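Local coordinates for Cys-Gly metallodipeptidase DUG1 (Saccharomyces cerevisiae, PDB 4G1P), which hydrolyses dipeptides with high specificity for Cys-Gly and serves as the catalytic component of the glutathione-degrading degradosomal complex, at residues I49-F58 against L142-K153; L438-D446 against D457-M468. All blocks are in the same frame, centred on the assembly; numbering follows the deposited sequence.

Contact 1: residues I49-F58 against L142-K153; sequences ISEQLSQSGF and LLSWINVVDAFK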
loop_
_atom_site.group_PDB
_atom_site.type_symbol
_atom_site.label_atom_id
_atom_site.label_comp_id
_atom_site.label_asym_id
_atom_site.label_seq_id
_atom_site.Cartn_x
_atom_site.Cartn_y
_atom_site.Cartn_z
ATOM N N ILE A 49 29.707 10.021 10.320
ATOM C CA ILE A 49 29.652 11.337 10.924
ATOM C C ILE A 49 30.649 11.474 12.067
ATOM O O ILE A 49 31.409 12.440 12.114
ATOM C CB ILE A 49 28.219 11.690 11.371
ATOM C CG1 ILE A 49 27.366 11.919 10.128
ATOM C CG2 ILE A 49 28.198 12.942 12.246
ATOM C CD1 ILE A 49 25.943 12.144 10.425
ATOM N N SER A 50 30.670 10.506 12.975
ATOM C CA SER A 50 31.635 10.555 14.077
ATOM C C SER A 50 33.057 10.658 13.554
ATOM O O SER A 50 33.879 11.316 14.155
ATOM C CB SER A 50 31.501 9.343 15.003
ATOM O OG SER A 50 31.549 8.135 14.268
ATOM N N GLU A 51 33.326 10.020 12.420
ATOM C CA GLU A 51 34.618 10.118 11.749
ATOM C C GLU A 51 34.920 11.536 11.256
ATOM O O GLU A 51 36.047 12.030 11.407
ATOM C CB GLU A 51 34.699 9.135 10.586
ATOM C CG GLU A 51 35.101 7.745 10.998
ATOM C CD GLU A 51 34.827 6.711 9.919
ATOM O OE1 GLU A 51 34.151 7.054 8.918
ATOM O OE2 GLU A 51 35.282 5.552 10.079
ATOM N N GLN A 52 33.923 12.189 10.667
ATOM C CA GLN A 52 34.101 13.578 10.272
ATOM C C GLN A 52 34.339 14.474 11.492
ATOM O O GLN A 52 35.165 15.387 11.445
ATOM C CB GLN A 52 32.900 14.089 9.486
ATOM C CG GLN A 52 32.643 13.346 8.215
ATOM C CD GLN A 52 33.863 13.290 7.351
ATOM O OE1 GLN A 52 34.311 14.308 6.819
ATOM N NE2 GLN A 52 34.425 12.097 7.208
ATOM N N LEU A 53 33.605 14.225 12.573
ATOM C CA LEU A 53 33.772 15.015 13.785
ATOM C C LEU A 53 35.224 14.914 14.242
ATOM O O LEU A 53 35.903 15.918 14.473
ATOM C CB LEU A 53 32.832 14.523 14.888
ATOM C CG LEU A 53 31.503 15.252 15.143
ATOM C CD1 LEU A 53 31.366 16.514 14.297
ATOM C CD2 LEU A 53 30.314 14.325 14.956
ATOM N N SER A 54 35.696 13.680 14.327
ATOM C CA SER A 54 37.019 13.407 14.839
ATOM C C SER A 54 38.118 13.972 13.944
ATOM O O SER A 54 39.113 14.480 14.439
ATOM C CB SER A 54 37.193 11.909 15.024
ATOM O OG SER A 54 38.488 11.613 15.499
ATOM N N GLN A 55 37.944 13.882 12.631
ATOM C CA GLN A 55 38.934 14.442 11.709
ATOM C C GLN A 55 38.983 15.963 11.820
ATOM O O GLN A 55 40.042 16.551 11.791
ATOM C CB GLN A 55 38.672 14.003 10.268
ATOM C CG GLN A 55 39.023 12.537 9.988
ATOM C CD GLN A 55 38.430 12.031 8.670
ATOM O OE1 GLN A 55 37.999 12.819 7.822
ATOM N NE2 GLN A 55 38.400 10.711 8.501
ATOM N N SER A 56 37.834 16.602 11.952
ATOM C CA SER A 56 37.812 17.995 12.355
ATOM C C SER A 56 38.268 18.029 13.822
ATOM O O SER A 56 38.721 17.028 14.355
ATOM C CB SER A 56 36.414 18.593 12.166
ATOM O OG SER A 56 36.018 18.571 10.797
ATOM N N GLY A 57 38.174 19.144 14.509
ATOM C CA GLY A 57 38.784 19.130 15.828
ATOM C C GLY A 57 38.025 18.519 17.002
ATOM O O GLY A 57 38.480 18.642 18.141
ATOM N N PHE A 58 36.890 17.867 16.761
ATOM C CA PHE A 58 35.985 17.534 17.870
ATOM C C PHE A 58 36.552 16.530 18.872
ATOM O O PHE A 58 37.375 15.688 18.518
ATOM C CB PHE A 58 34.632 17.042 17.353
ATOM C CG PHE A 58 33.813 18.112 16.686
ATOM C CD1 PHE A 58 34.127 18.554 15.410
ATOM C CD2 PHE A 58 32.724 18.669 17.329
ATOM C CE1 PHE A 58 33.373 19.529 14.800
ATOM C CE2 PHE A 58 31.983 19.641 16.726
ATOM C CZ PHE A 58 32.303 20.071 15.462
ATOM N N LEU A 142 22.924 19.537 8.992
ATOM C CA LEU A 142 23.740 18.899 10.016
ATOM C C LEU A 142 25.230 19.047 9.704
ATOM O O LEU A 142 25.990 19.573 10.517
ATOM C CB LEU A 142 23.385 17.414 10.139
ATOM C CG LEU A 142 24.040 16.589 11.245
ATOM C CD1 LEU A 142 23.168 15.392 11.567
ATOM C CD2 LEU A 142 25.417 16.116 10.846
ATOM N N LEU A 143 25.649 18.560 8.538
ATOM C CA LEU A 143 27.062 18.601 8.180
ATOM C C LEU A 143 27.583 20.042 8.091
ATOM O O LEU A 143 28.774 20.298 8.286
ATOM C CB LEU A 143 27.316 17.856 6.870
ATOM C CG LEU A 143 27.108 16.342 6.895
ATOM C CD1 LEU A 143 27.221 15.750 5.491
ATOM C CD2 LEU A 143 28.101 15.686 7.851
ATOM N N SER A 144 26.687 20.980 7.812
ATOM C CA SER A 144 27.075 22.379 7.722
ATOM C C SER A 144 27.798 22.848 8.982
ATOM O O SER A 144 28.797 23.566 8.894
ATOM C CB SER A 144 25.859 23.259 7.454
ATOM O OG SER A 144 25.369 23.065 6.147
ATOM N N TRP A 145 27.309 22.428 10.145
ATOM C CA TRP A 145 27.988 22.761 11.397
ATOM C C TRP A 145 29.451 22.342 11.379
ATOM O O TRP A 145 30.316 23.093 11.834
ATOM C CB TRP A 145 27.287 22.135 12.592
ATOM C CG TRP A 145 25.907 22.685 12.805
ATOM C CD1 TRP A 145 24.728 22.019 12.658
ATOM C CD2 TRP A 145 25.566 24.031 13.162
ATOM N NE1 TRP A 145 23.679 22.860 12.919
ATOM C CE2 TRP A 145 24.165 24.099 13.238
ATOM C CE3 TRP A 145 26.313 25.179 13.437
ATOM C CZ2 TRP A 145 23.491 25.275 13.572
ATOM C CZ3 TRP A 145 25.644 26.344 13.776
ATOM C CH2 TRP A 145 24.247 26.383 13.837
ATOM N N ILE A 146 29.744 21.166 10.825
ATOM C CA ILE A 146 31.131 20.715 10.748
ATOM C C ILE A 146 31.943 21.512 9.726
ATOM O O ILE A 146 33.083 21.884 9.998
ATOM C CB ILE A 146 31.227 19.232 10.424
ATOM C CG1 ILE A 146 30.290 18.444 11.336
ATOM C CG2 ILE A 146 32.679 18.756 10.533
ATOM C CD1 ILE A 146 30.137 17.007 10.943
ATOM N N ASN A 147 31.353 21.766 8.559
ATOM C CA ASN A 147 31.974 22.615 7.547
ATOM C C ASN A 147 32.431 23.936 8.163
ATOM O O ASN A 147 33.587 24.367 8.005
ATOM C CB ASN A 147 30.984 22.882 6.414
ATOM C CG ASN A 147 30.468 21.593 5.771
ATOM O OD1 ASN A 147 31.140 20.557 5.811
ATOM N ND2 ASN A 147 29.268 21.650 5.179
ATOM N N VAL A 148 31.509 24.551 8.900
ATOM C CA VAL A 148 31.776 25.794 9.586
ATOM C C VAL A 148 32.958 25.699 10.555
ATOM O O VAL A 148 33.833 26.567 10.549
ATOM C CB VAL A 148 30.531 26.301 10.303
ATOM C CG1 VAL A 148 30.888 27.483 11.222
ATOM C CG2 VAL A 148 29.489 26.693 9.272
ATOM N N VAL A 149 32.996 24.654 11.379
ATOM C CA VAL A 149 34.163 24.468 12.236
ATOM C C VAL A 149 35.432 24.393 11.383
ATOM O O VAL A 149 36.442 25.004 11.704
ATOM C CB VAL A 149 34.047 23.230 13.133
ATOM C CG1 VAL A 149 35.346 22.991 13.855
ATOM C CG2 VAL A 149 32.934 23.402 14.126
ATOM N N ASP A 150 35.358 23.691 10.263
ATOM C CA ASP A 150 36.504 23.572 9.391
ATOM C C ASP A 150 36.935 24.926 8.843
ATOM O O ASP A 150 38.123 25.197 8.712
ATOM C CB ASP A 150 36.211 22.616 8.238
ATOM C CG ASP A 150 36.271 21.174 8.660
ATOM O OD1 ASP A 150 36.819 20.906 9.752
ATOM O OD2 ASP A 150 35.777 20.310 7.903
ATOM N N ALA A 151 35.969 25.771 8.516
ATOM C CA ALA A 151 36.292 27.020 7.854
ATOM C C ALA A 151 37.004 27.970 8.811
ATOM O O ALA A 151 37.968 28.624 8.423
ATOM C CB ALA A 151 35.045 27.660 7.288
ATOM N N PHE A 152 36.523 28.048 10.050
ATOM C CA PHE A 152 37.220 28.789 11.091
ATOM C C PHE A 152 38.652 28.272 11.189
ATOM O O PHE A 152 39.607 29.052 11.265
ATOM C CB PHE A 152 36.505 28.665 12.450
ATOM C CG PHE A 152 35.405 29.670 12.653
ATOM C CD1 PHE A 152 34.106 29.389 12.257
ATOM C CD2 PHE A 152 35.677 30.908 13.214
ATOM C CE1 PHE A 152 33.086 30.322 12.430
ATOM C CE2 PHE A 152 34.668 31.850 13.387
ATOM C CZ PHE A 152 33.370 31.556 12.997
ATOM N N LYS A 153 38.798 26.952 11.160
ATOM C CA LYS A 153 40.113 26.346 11.284
ATOM C C LYS A 153 41.030 26.761 10.133
ATOM O O LYS A 153 42.132 27.243 10.360
ATOM C CB LYS A 153 39.999 24.828 11.380
ATOM C CG LYS A 153 40.666 24.238 12.613
ATOM C CD LYS A 153 39.915 23.007 13.126
ATOM C CE LYS A 153 39.633 22.032 11.986
ATOM N NZ LYS A 153 38.550 21.046 12.304
#
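From Ile49 opposite Leu143 to Ser56 opposite Asp150, the end of helix 39-55 and the turn after it run alongside helix 135-154 in nearly the same direction, the segment axes inclined by 15° and 10.5 Å apart at their closest. That spacing suits a seam filled by branched aliphatic side chains. At its start, Ile49 and Leu142 reach toward each other and meet tip to tip, CD1 to CD2 at 4.0 Å. Ile146 holds the middle, and its two branches do different work. Its CD1 lies 3.6 Å from CD1 of Leu53, the two side chains crossing at about a right angle, while CG2, anti to the backbone N, lies against Ser56 OG. Leu53 leaves its backbone pointing away from helix 135-154, yet CD1 comes back to fill the space between Ile146 and Phe58, lying 3.5 Å above the centre of the Phe58 ring. The far end of that ring, CZ, comes 3.6 Å from CG2 of Val149.

The polar finish comes where the helix ends. Ser56 is the first residue to leave helical geometry, and its small hydroxyl, set beside its own backbone N (chi1 -62°), donates to Asp150 OD1 at 2.7 Å from the syn side of the carboxylate. Lys153 NZ, one turn on, forms a salt bridge with the same oxygen at 3.1 Å, so OD1 takes two donors.

Helix 16-28 covers the flank: its Arg22 pairs with the other carboxylate oxygen of Asp150 and also bonds Gln52 OE1. Ile49, Leu53, Phe58 and Val149 also touch strand 83-88, so the two helices pack side by side on the same sheet of this alpha/beta domain.

Contact 2: residues L438-D446 against D457-M468; sequences LLLPMGRGD and DISNFVGGMKTM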
loop_
_atom_site.group_PDB
_atom_site.type_symbol
_atom_site.label_atom_id
_atom_site.label_comp_id
_atom_site.label_asym_id
_atom_site.label_seq_id
_atom_site.Cartn_x
_atom_site.Cartn_y
_atom_site.Cartn_z
ATOM N N LEU A 438 16.887 28.543 19.193
ATOM C CA LEU A 438 16.732 29.218 17.913
ATOM C C LEU A 438 16.621 28.210 16.758
ATOM O O LEU A 438 17.398 27.255 16.690
ATOM C CB LEU A 438 17.930 30.121 17.681
ATOM C CG LEU A 438 18.147 30.541 16.234
ATOM C CD1 LEU A 438 17.133 31.591 15.838
ATOM C CD2 LEU A 438 19.564 31.057 16.048
ATOM N N LEU A 439 15.669 28.419 15.851
ATOM C CA LEU A 439 15.612 27.621 14.629
ATOM C C LEU A 439 16.138 28.394 13.427
ATOM O O LEU A 439 15.587 29.424 13.059
ATOM C CB LEU A 439 14.192 27.160 14.346
ATOM C CG LEU A 439 13.515 26.386 15.457
ATOM C CD1 LEU A 439 12.215 25.869 14.930
ATOM C CD2 LEU A 439 14.397 25.261 15.932
ATOM N N LEU A 440 17.190 27.868 12.807
ATOM C CA LEU A 440 17.899 28.545 11.718
ATOM C C LEU A 440 17.797 27.738 10.435
ATOM O O LEU A 440 18.702 26.970 10.104
ATOM C CB LEU A 440 19.383 28.675 12.070
ATOM C CG LEU A 440 20.189 29.908 11.659
ATOM C CD1 LEU A 440 21.662 29.591 11.697
ATOM C CD2 LEU A 440 19.783 30.462 10.308
ATOM N N PRO A 441 16.706 27.924 9.694
ATOM C CA PRO A 441 16.456 27.172 8.456
ATOM C C PRO A 441 17.569 27.347 7.433
ATOM O O PRO A 441 18.013 28.456 7.165
ATOM C CB PRO A 441 15.175 27.807 7.914
ATOM C CG PRO A 441 15.180 29.190 8.474
ATOM C CD PRO A 441 15.770 29.045 9.864
ATOM N N MET A 442 18.023 26.250 6.853
ATOM C CA MET A 442 18.971 26.374 5.772
ATOM C C MET A 442 18.250 26.528 4.453
ATOM O O MET A 442 18.461 27.507 3.735
ATOM C CB MET A 442 19.900 25.173 5.708
ATOM C CG MET A 442 20.801 25.183 4.491
ATOM S SD MET A 442 22.264 24.214 4.805
ATOM C CE MET A 442 23.357 25.443 5.531
ATOM N N GLY A 443 17.397 25.561 4.131
ATOM C CA GLY A 443 16.823 25.497 2.801
ATOM C C GLY A 443 15.554 26.292 2.538
ATOM O O GLY A 443 15.059 27.039 3.397
ATOM N N ARG A 444 15.030 26.115 1.324
ATOM C CA ARG A 444 13.819 26.793 0.881
ATOM C C ARG A 444 12.596 25.920 1.095
ATOM O O ARG A 444 12.715 24.721 1.334
ATOM C CB ARG A 444 13.931 27.178 -0.589
ATOM C CG ARG A 444 15.259 27.814 -0.948
ATOM C CD ARG A 444 15.209 28.378 -2.341
ATOM N NE ARG A 444 16.498 28.916 -2.763
ATOM C CZ ARG A 444 16.772 29.282 -4.012
ATOM N NH1 ARG A 444 15.841 29.159 -4.957
ATOM N NH2 ARG A 444 17.973 29.758 -4.321
ATOM N N GLY A 445 11.415 26.524 1.005
ATOM C CA GLY A 445 10.182 25.818 1.304
ATOM C C GLY A 445 9.714 24.904 0.190
ATOM O O GLY A 445 8.672 24.262 0.312
ATOM N N ASP A 446 10.467 24.863 -0.906
ATOM C CA ASP A 446 10.136 23.993 -2.024
ATOM C C ASP A 446 11.219 22.945 -2.237
ATOM O O ASP A 446 11.404 22.445 -3.340
ATOM C CB ASP A 446 9.904 24.804 -3.300
ATOM C CG ASP A 446 11.189 25.400 -3.883
ATOM O OD1 ASP A 446 12.229 25.420 -3.197
ATOM O OD2 ASP A 446 11.146 25.873 -5.040
ATOM N N ASP A 457 19.366 24.107 -2.637
ATOM C CA ASP A 457 20.023 25.070 -3.503
ATOM C C ASP A 457 21.380 25.393 -2.908
ATOM O O ASP A 457 21.504 25.572 -1.699
ATOM C CB ASP A 457 19.180 26.329 -3.652
ATOM C CG ASP A 457 17.823 26.049 -4.265
ATOM O OD1 ASP A 457 17.722 25.963 -5.511
ATOM O OD2 ASP A 457 16.852 25.910 -3.491
ATOM N N ILE A 458 22.403 25.434 -3.756
ATOM C CA ILE A 458 23.766 25.690 -3.302
ATOM C C ILE A 458 23.866 27.071 -2.642
ATOM O O ILE A 458 24.653 27.268 -1.709
ATOM C CB ILE A 458 24.797 25.528 -4.450
ATOM C CG1 ILE A 458 24.717 24.117 -5.027
ATOM C CG2 ILE A 458 26.199 25.764 -3.960
ATOM C CD1 ILE A 458 25.730 23.829 -6.114
ATOM N N SER A 459 23.039 28.007 -3.101
ATOM C CA SER A 459 23.008 29.345 -2.509
ATOM C C SER A 459 22.568 29.303 -1.058
ATOM O O SER A 459 23.086 30.046 -0.235
ATOM C CB SER A 459 22.117 30.295 -3.307
ATOM O OG SER A 459 20.765 29.897 -3.222
ATOM N N ASN A 460 21.624 28.421 -0.743
ATOM C CA ASN A 460 21.205 28.219 0.650
ATOM C C ASN A 460 22.230 27.430 1.451
ATOM O O ASN A 460 22.410 27.648 2.650
ATOM C CB ASN A 460 19.855 27.518 0.711
ATOM C CG ASN A 460 18.728 28.410 0.257
ATOM O OD1 ASN A 460 18.618 28.729 -0.930
ATOM N ND2 ASN A 460 17.876 28.817 1.195
ATOM N N PHE A 461 22.901 26.512 0.775
ATOM C CA PHE A 461 23.932 25.725 1.413
ATOM C C PHE A 461 25.053 26.656 1.850
ATOM O O PHE A 461 25.384 26.724 3.031
ATOM C CB PHE A 461 24.441 24.645 0.461
ATOM C CG PHE A 461 25.403 23.705 1.084
ATOM C CD1 PHE A 461 25.233 23.298 2.391
ATOM C CD2 PHE A 461 26.493 23.227 0.366
ATOM C CE1 PHE A 461 26.136 22.430 2.990
ATOM C CE2 PHE A 461 27.402 22.345 0.950
ATOM C CZ PHE A 461 27.219 21.944 2.261
ATOM N N VAL A 462 25.608 27.397 0.899
ATOM C CA VAL A 462 26.689 28.323 1.203
ATOM C C VAL A 462 26.209 29.478 2.081
ATOM O O VAL A 462 26.828 29.783 3.107
ATOM C CB VAL A 462 27.346 28.874 -0.072
ATOM C CG1 VAL A 462 28.343 29.965 0.275
ATOM C CG2 VAL A 462 28.012 27.743 -0.851
ATOM N N GLY A 463 25.101 30.102 1.688
ATOM C CA GLY A 463 24.519 31.182 2.467
ATOM C C GLY A 463 24.235 30.780 3.903
ATOM O O GLY A 463 24.474 31.560 4.841
ATOM N N GLY A 464 23.741 29.553 4.080
ATOM C CA GLY A 464 23.382 29.060 5.394
ATOM C C GLY A 464 24.602 28.807 6.258
ATOM O O GLY A 464 24.556 28.958 7.483
ATOM N N MET A 465 25.699 28.409 5.626
ATOM C CA MET A 465 26.919 28.133 6.372
ATOM C C MET A 465 27.514 29.427 6.891
ATOM O O MET A 465 27.876 29.538 8.071
ATOM C CB MET A 465 27.933 27.400 5.502
ATOM C CG MET A 465 27.771 25.888 5.531
ATOM S SD MET A 465 29.021 25.020 4.555
ATOM C CE MET A 465 28.470 25.403 2.888
ATOM N N LYS A 466 27.606 30.406 5.995
ATOM C CA LYS A 466 28.093 31.722 6.342
ATOM C C LYS A 466 27.173 32.325 7.386
ATOM O O LYS A 466 27.640 33.003 8.295
ATOM C CB LYS A 466 28.171 32.601 5.096
ATOM C CG LYS A 466 29.187 32.100 4.074
ATOM C CD LYS A 466 29.153 32.903 2.787
ATOM C CE LYS A 466 30.332 32.558 1.876
ATOM N NZ LYS A 466 30.368 33.384 0.640
ATOM N N THR A 467 25.872 32.058 7.283
ATOM C CA THR A 467 24.944 32.585 8.277
ATOM C C THR A 467 25.155 31.906 9.633
ATOM O O THR A 467 25.104 32.550 10.689
ATOM C CB THR A 467 23.466 32.483 7.829
ATOM O OG1 THR A 467 23.259 33.306 6.680
ATOM C CG2 THR A 467 22.527 32.965 8.931
ATOM N N MET A 468 25.416 30.610 9.604
ATOM C CA MET A 468 25.736 29.904 10.831
ATOM C C MET A 468 27.028 30.455 11.444
ATOM O O MET A 468 27.145 30.594 12.663
ATOM C CB MET A 468 25.887 28.403 10.563
ATOM C CG MET A 468 24.618 27.653 10.205
ATOM S SD MET A 468 25.095 25.965 9.756
ATOM C CE MET A 468 23.547 25.055 9.834
#
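Arg444 leaves the loop after strand 437-439 with its CB directed at the first turn of helix 458-477, and Asp457, Ser459 and Asn460 receive it. CG, beside the backbone N (chi1 -46°), lies against the Asn460 amide, and the chain stays extended to NE. CD passes Asp457 OD2. NE donates to Asn460 OD1 at 2.8 Å, nearly straight at 164°. The Asp457 carboxylate lies over one face of the guanidinium, with Asp457 CG 3.4 Å from its plane, over its centre, the two groups stacked 17° apart; no N-H points at that acid, so the attraction is one of charge, shared with Lys455. At the tip, NH2 donates to Ser459 OG at 3.0 Å, while NH1 stays near the carboxylate.

The strand-loop-helix unit belongs to the catalytic domain of the M20 peptidases, and the intervening residues carry the zinc ligand His450. A leucine in place of Arg444 would probably leave Asp457 without this countercharge and Asn460 OD1 without its donor. Asn460 suits its place because its amide serves both ways: ND2 donates to Met442 O at 2.9 Å. Met442 brings SD to the edge of Phe461, a Met-aromatic contact, and lays CE 3.6 Å from Gly464 CA, where a CB would collide with it.

Overall arrangement
Of the contacting segments, the end of helix 39-55 comes first along the chain. The 83 residues that follow its contact segment supply three strands of the main sheet and the zinc ligand Asp137 before contact 1 closes this long loop on helix 135-154. Contact 2 comes much later and closes a short loop of ten residues. The two loops lie in series, neither nested nor crossed, their centres about 17 Å apart. Helix 135-154 joins them: besides meeting helix 39-55, it offers Ser144 to Met442 and Phe461, and Asn147 to Met465. Contact 1 ties helix 39-55 to helix 135-154, and contact 2 ties the loop that leaves strand 437-439 to the C-terminal helix.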